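Local coordinates for putative CRISPR-associated endoribonuclease-like protein Cas6 (PDB 3UFC) that binds CRISPR RNA as a Cas6 paralogue of an archaeal antiviral CRISPR system and is probably an endoribonuclease-like hydrolase, at residues M3-Q13 against D106-L117. Residues are numbered along the deposited sequence; the frame is centred on the assembly and turned at random.
Sequences MRIEIKLLPLQ and DVGFLVADIKAL
Strands 3-11 and 107-116 run antiparallel, their axes 4.4 Å apart at 142°, and Ile5 faces Ala116 as Pro11 faces Phe109. They are the first and last strands of the ferredoxin-like β-α-β-β-α-β order of this N-terminal RAMP-type domain, adjacent in its sheet; strand 77-83 bonds to the other edge of 3-11, and 101-104 is an extra edge strand outside 107-116. A β bulge at Ala112 interrupts the ladder: Lys8 N donates to Asp113 O at 2.8 Å, whereas Lys8 O accepts from Ala112 N, 37° out of the carbonyl plane.

Branched apolar residues suit the face turned to helix 86-98, where Ile7 and Val111 both touch Ile96. Ile7 CG2, anti to the backbone N (CG1 at chi1 -61°), meets Val111 CG1 at 3.7 Å. The Phe109 ring lies obliquely against Pro11, with CE1 3.8 Å from Pro11 CB. Pro11 fits because it belongs to a non-hydrogen-bonded pair, needing no N-H toward strand 107-116, and lies beyond the start of strand 77-83, whose Ile77 bonds to Leu9.

On the opposite face Glu6, Lys8, Asp113 and Lys115 form a charged patch, with Leu10 and Leu110 beyond the bulge. The Glu6 chain is extended beyond CG, its OE1 bonded to Ser78 OG and its OE2 4.4 Å from Lys115 NZ, beyond salt-bridge range. Lys8 coils at chi2 and chi3, passing CG by Asp113 CB at 4.1 Å before NZ pairs with Asp76. Leu117 lies across the stems of Arg4 and Glu6, CD2 against Glu6 CB and OE2, CD1 3.9 Å from Arg4 CG; Arg4 NH1 is hydrogen-bonded to Val237 O, and its guanidinium makes a cation-pi contact with Tyr222. Leu12 N bonds to Gly108 O, and Gly108 N makes a weak 3.5 Å bond to Gln13 OE1.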
loop_
_atom_site.group_PDB
_atom_site.type_symbol
_atom_site.label_atom_id
_atom_site.label_comp_id
_atom_site.label_asym_id
_atom_site.label_seq_id
_atom_site.Cartn_x
_atom_site.Cartn_y
_atom_site.Cartn_z
ATOM N N MET A 3 -2.291 13.033 -4.271
ATOM C CA MET A 3 -0.911 13.056 -4.726
ATOM C C MET A 3 -0.179 11.745 -4.445
ATOM O O MET A 3 -0.509 11.007 -3.517
ATOM C CB MET A 3 -0.157 14.219 -4.064
ATOM C CG MET A 3 1.252 14.452 -4.610
ATOM S SD MET A 3 2.103 15.874 -3.854
ATOM C CE MET A 3 1.196 17.237 -4.582
ATOM N N ARG A 4 0.827 11.483 -5.266
ATOM C CA ARG A 4 1.657 10.298 -5.177
ATOM C C ARG A 4 3.100 10.787 -5.055
ATOM O O ARG A 4 3.536 11.631 -5.845
ATOM C CB ARG A 4 1.464 9.479 -6.454
ATOM C CG ARG A 4 2.406 8.333 -6.653
ATOM C CD ARG A 4 1.941 7.499 -7.843
ATOM N NE ARG A 4 0.683 6.825 -7.537
ATOM C CZ ARG A 4 0.480 5.524 -7.698
ATOM N NH1 ARG A 4 1.451 4.754 -8.171
ATOM N NH2 ARG A 4 -0.683 4.991 -7.354
ATOM N N ILE A 5 3.831 10.285 -4.062
ATOM C CA ILE A 5 5.222 10.699 -3.876
ATOM C C ILE A 5 6.199 9.537 -3.760
ATOM O O ILE A 5 5.815 8.398 -3.474
ATOM C CB ILE A 5 5.405 11.580 -2.614
ATOM C CG1 ILE A 5 5.058 10.776 -1.359
ATOM C CG2 ILE A 5 4.536 12.830 -2.712
ATOM C CD1 ILE A 5 5.325 11.523 -0.062
ATOM N N GLU A 6 7.470 9.845 -3.996
ATOM C CA GLU A 6 8.538 8.865 -3.898
ATOM C C GLU A 6 9.531 9.385 -2.872
ATOM O O GLU A 6 9.984 10.531 -2.953
ATOM C CB GLU A 6 9.254 8.671 -5.235
ATOM C CG GLU A 6 10.439 7.709 -5.140
ATOM C CD GLU A 6 11.230 7.597 -6.432
ATOM O OE1 GLU A 6 12.210 6.825 -6.464
ATOM O OE2 GLU A 6 10.877 8.275 -7.417
ATOM N N ILE A 7 9.846 8.545 -1.899
ATOM C CA ILE A 7 10.782 8.899 -0.852
ATOM C C ILE A 7 12.025 8.041 -1.042
ATOM O O ILE A 7 11.944 6.811 -1.042
ATOM C CB ILE A 7 10.167 8.631 0.531
ATOM C CG1 ILE A 7 8.908 9.490 0.698
ATOM C CG2 ILE A 7 11.181 8.931 1.634
ATOM C CD1 ILE A 7 8.144 9.220 1.957
ATOM N N LYS A 8 13.166 8.690 -1.245
ATOM C CA LYS A 8 14.418 7.963 -1.421
ATOM C C LYS A 8 14.999 7.766 -0.034
ATOM O O LYS A 8 15.004 8.689 0.781
ATOM C CB LYS A 8 15.400 8.763 -2.290
ATOM C CG LYS A 8 14.913 9.027 -3.702
ATOM C CD LYS A 8 14.685 7.735 -4.477
ATOM C CE LYS A 8 15.973 6.938 -4.633
ATOM N NZ LYS A 8 15.758 5.667 -5.378
ATOM N N LEU A 9 15.476 6.560 0.240
ATOM C CA LEU A 9 16.047 6.264 1.545
ATOM C C LEU A 9 17.516 5.897 1.420
ATOM O O LEU A 9 17.924 5.226 0.473
ATOM C CB LEU A 9 15.292 5.105 2.199
ATOM C CG LEU A 9 13.786 5.299 2.407
ATOM C CD1 LEU A 9 13.151 3.959 2.795
ATOM C CD2 LEU A 9 13.545 6.358 3.483
ATOM N N LEU A 10 18.299 6.339 2.395
ATOM C CA LEU A 10 19.723 6.055 2.426
ATOM C C LEU A 10 20.023 5.310 3.728
ATOM O O LEU A 10 19.793 5.833 4.818
ATOM C CB LEU A 10 20.511 7.371 2.355
ATOM C CG LEU A 10 22.046 7.376 2.325
ATOM C CD1 LEU A 10 22.587 7.132 3.714
ATOM C CD2 LEU A 10 22.559 6.339 1.338
ATOM N N PRO A 11 20.507 4.062 3.627
ATOM C CA PRO A 11 20.819 3.302 4.837
ATOM C C PRO A 11 22.097 3.842 5.466
ATOM O O PRO A 11 23.063 4.143 4.766
ATOM C CB PRO A 11 20.975 1.874 4.317
ATOM C CG PRO A 11 21.523 2.075 2.958
ATOM C CD PRO A 11 20.697 3.234 2.424
ATOM N N LEU A 12 22.089 3.987 6.786
ATOM C CA LEU A 12 23.251 4.501 7.493
ATOM C C LEU A 12 24.381 3.476 7.489
ATOM O O LEU A 12 25.555 3.832 7.408
ATOM C CB LEU A 12 22.869 4.864 8.929
ATOM C CG LEU A 12 21.698 5.845 9.051
ATOM C CD1 LEU A 12 21.444 6.154 10.510
ATOM C CD2 LEU A 12 22.005 7.123 8.288
ATOM N N GLN A 13 24.016 2.200 7.566
ATOM C CA GLN A 13 24.994 1.121 7.565
ATOM C C GLN A 13 25.117 0.560 6.148
ATOM O O GLN A 13 24.208 0.719 5.335
ATOM C CB GLN A 13 24.559 0.016 8.538
ATOM C CG GLN A 13 24.294 0.505 9.967
ATOM C CD GLN A 13 22.914 1.133 10.145
ATOM O OE1 GLN A 13 22.222 1.435 9.171
ATOM N NE2 GLN A 13 22.517 1.340 11.398
ATOM N N ASP A 106 16.842 -3.287 12.967
ATOM C CA ASP A 106 18.032 -2.678 13.555
ATOM C C ASP A 106 18.753 -1.804 12.540
ATOM O O ASP A 106 19.884 -1.377 12.769
ATOM C CB ASP A 106 18.987 -3.760 14.062
ATOM C CG ASP A 106 18.366 -4.623 15.141
ATOM O OD1 ASP A 106 18.017 -4.077 16.209
ATOM O OD2 ASP A 106 18.222 -5.844 14.918
ATOM N N VAL A 107 18.095 -1.538 11.417
ATOM C CA VAL A 107 18.687 -0.725 10.365
ATOM C C VAL A 107 18.086 0.676 10.320
ATOM O O VAL A 107 16.864 0.842 10.266
ATOM C CB VAL A 107 18.498 -1.392 8.984
ATOM C CG1 VAL A 107 19.232 -0.596 7.908
ATOM C CG2 VAL A 107 19.007 -2.821 9.033
ATOM N N GLY A 108 18.956 1.681 10.352
ATOM C CA GLY A 108 18.502 3.057 10.296
ATOM C C GLY A 108 18.589 3.579 8.873
ATOM O O GLY A 108 19.428 3.128 8.091
ATOM N N PHE A 109 17.714 4.520 8.536
ATOM C CA PHE A 109 17.684 5.114 7.205
ATOM C C PHE A 109 17.523 6.624 7.320
ATOM O O PHE A 109 16.909 7.127 8.265
ATOM C CB PHE A 109 16.495 4.586 6.394
ATOM C CG PHE A 109 16.623 3.156 5.963
ATOM C CD1 PHE A 109 17.108 2.840 4.699
ATOM C CD2 PHE A 109 16.240 2.122 6.815
ATOM C CE1 PHE A 109 17.209 1.509 4.281
ATOM C CE2 PHE A 109 16.338 0.788 6.409
ATOM C CZ PHE A 109 16.824 0.483 5.138
ATOM N N LEU A 110 18.074 7.339 6.352
ATOM C CA LEU A 110 17.935 8.786 6.314
ATOM C C LEU A 110 17.173 9.087 5.029
ATOM O O LEU A 110 17.492 8.536 3.979
ATOM C CB LEU A 110 19.310 9.465 6.283
ATOM C CG LEU A 110 19.300 10.998 6.319
ATOM C CD1 LEU A 110 18.488 11.484 7.513
ATOM C CD2 LEU A 110 20.732 11.521 6.400
ATOM N N VAL A 111 16.147 9.925 5.108
ATOM C CA VAL A 111 15.401 10.271 3.903
ATOM C C VAL A 111 16.332 11.135 3.057
ATOM O O VAL A 111 16.747 12.209 3.487
ATOM C CB VAL A 111 14.119 11.066 4.232
ATOM C CG1 VAL A 111 13.485 11.582 2.944
ATOM C CG2 VAL A 111 13.138 10.175 4.979
ATOM N N ALA A 112 16.665 10.656 1.864
ATOM C CA ALA A 112 17.572 11.369 0.982
ATOM C C ALA A 112 16.875 12.346 0.049
ATOM O O ALA A 112 17.486 13.311 -0.415
ATOM C CB ALA A 112 18.383 10.371 0.166
ATOM N N ASP A 113 15.600 12.098 -0.236
ATOM C CA ASP A 113 14.861 12.976 -1.130
ATOM C C ASP A 113 13.383 12.603 -1.166
ATOM O O ASP A 113 13.017 11.450 -0.921
ATOM C CB ASP A 113 15.462 12.885 -2.538
ATOM C CG ASP A 113 14.900 13.927 -3.490
ATOM O OD1 ASP A 113 14.697 15.084 -3.069
ATOM O OD2 ASP A 113 14.677 13.588 -4.670
ATOM N N ILE A 114 12.544 13.592 -1.447
ATOM C CA ILE A 114 11.103 13.394 -1.553
ATOM C C ILE A 114 10.687 14.069 -2.855
ATOM O O ILE A 114 10.874 15.276 -3.020
ATOM C CB ILE A 114 10.334 14.054 -0.387
ATOM C CG1 ILE A 114 10.763 13.438 0.946
ATOM C CG2 ILE A 114 8.828 13.869 -0.588
ATOM C CD1 ILE A 114 10.114 14.084 2.154
ATOM N N LYS A 115 10.140 13.285 -3.778
ATOM C CA LYS A 115 9.719 13.800 -5.074
ATOM C C LYS A 115 8.261 13.460 -5.352
ATOM O O LYS A 115 7.803 12.364 -5.035
ATOM C CB LYS A 115 10.584 13.194 -6.179
ATOM C CG LYS A 115 12.043 13.616 -6.139
ATOM C CD LYS A 115 12.926 12.655 -6.934
ATOM C CE LYS A 115 12.477 12.534 -8.385
ATOM N NZ LYS A 115 13.311 11.550 -9.134
ATOM N N ALA A 116 7.536 14.403 -5.942
ATOM C CA ALA A 116 6.143 14.167 -6.288
ATOM C C ALA A 116 6.169 13.489 -7.648
ATOM O O ALA A 116 6.905 13.915 -8.538
ATOM C CB ALA A 116 5.384 15.487 -6.367
ATOM N N LEU A 117 5.389 12.427 -7.811
ATOM C CA LEU A 117 5.351 11.718 -9.083
ATOM C C LEU A 117 4.167 12.199 -9.898
ATOM O O LEU A 117 3.200 12.721 -9.347
ATOM C CB LEU A 117 5.232 10.210 -8.857
ATOM C CG LEU A 117 6.374 9.531 -8.099
ATOM C CD1 LEU A 117 6.057 8.055 -7.939
ATOM C CD2 LEU A 117 7.689 9.722 -8.850
HETATM O O HOH W 1 1.039 12.676 -7.998
#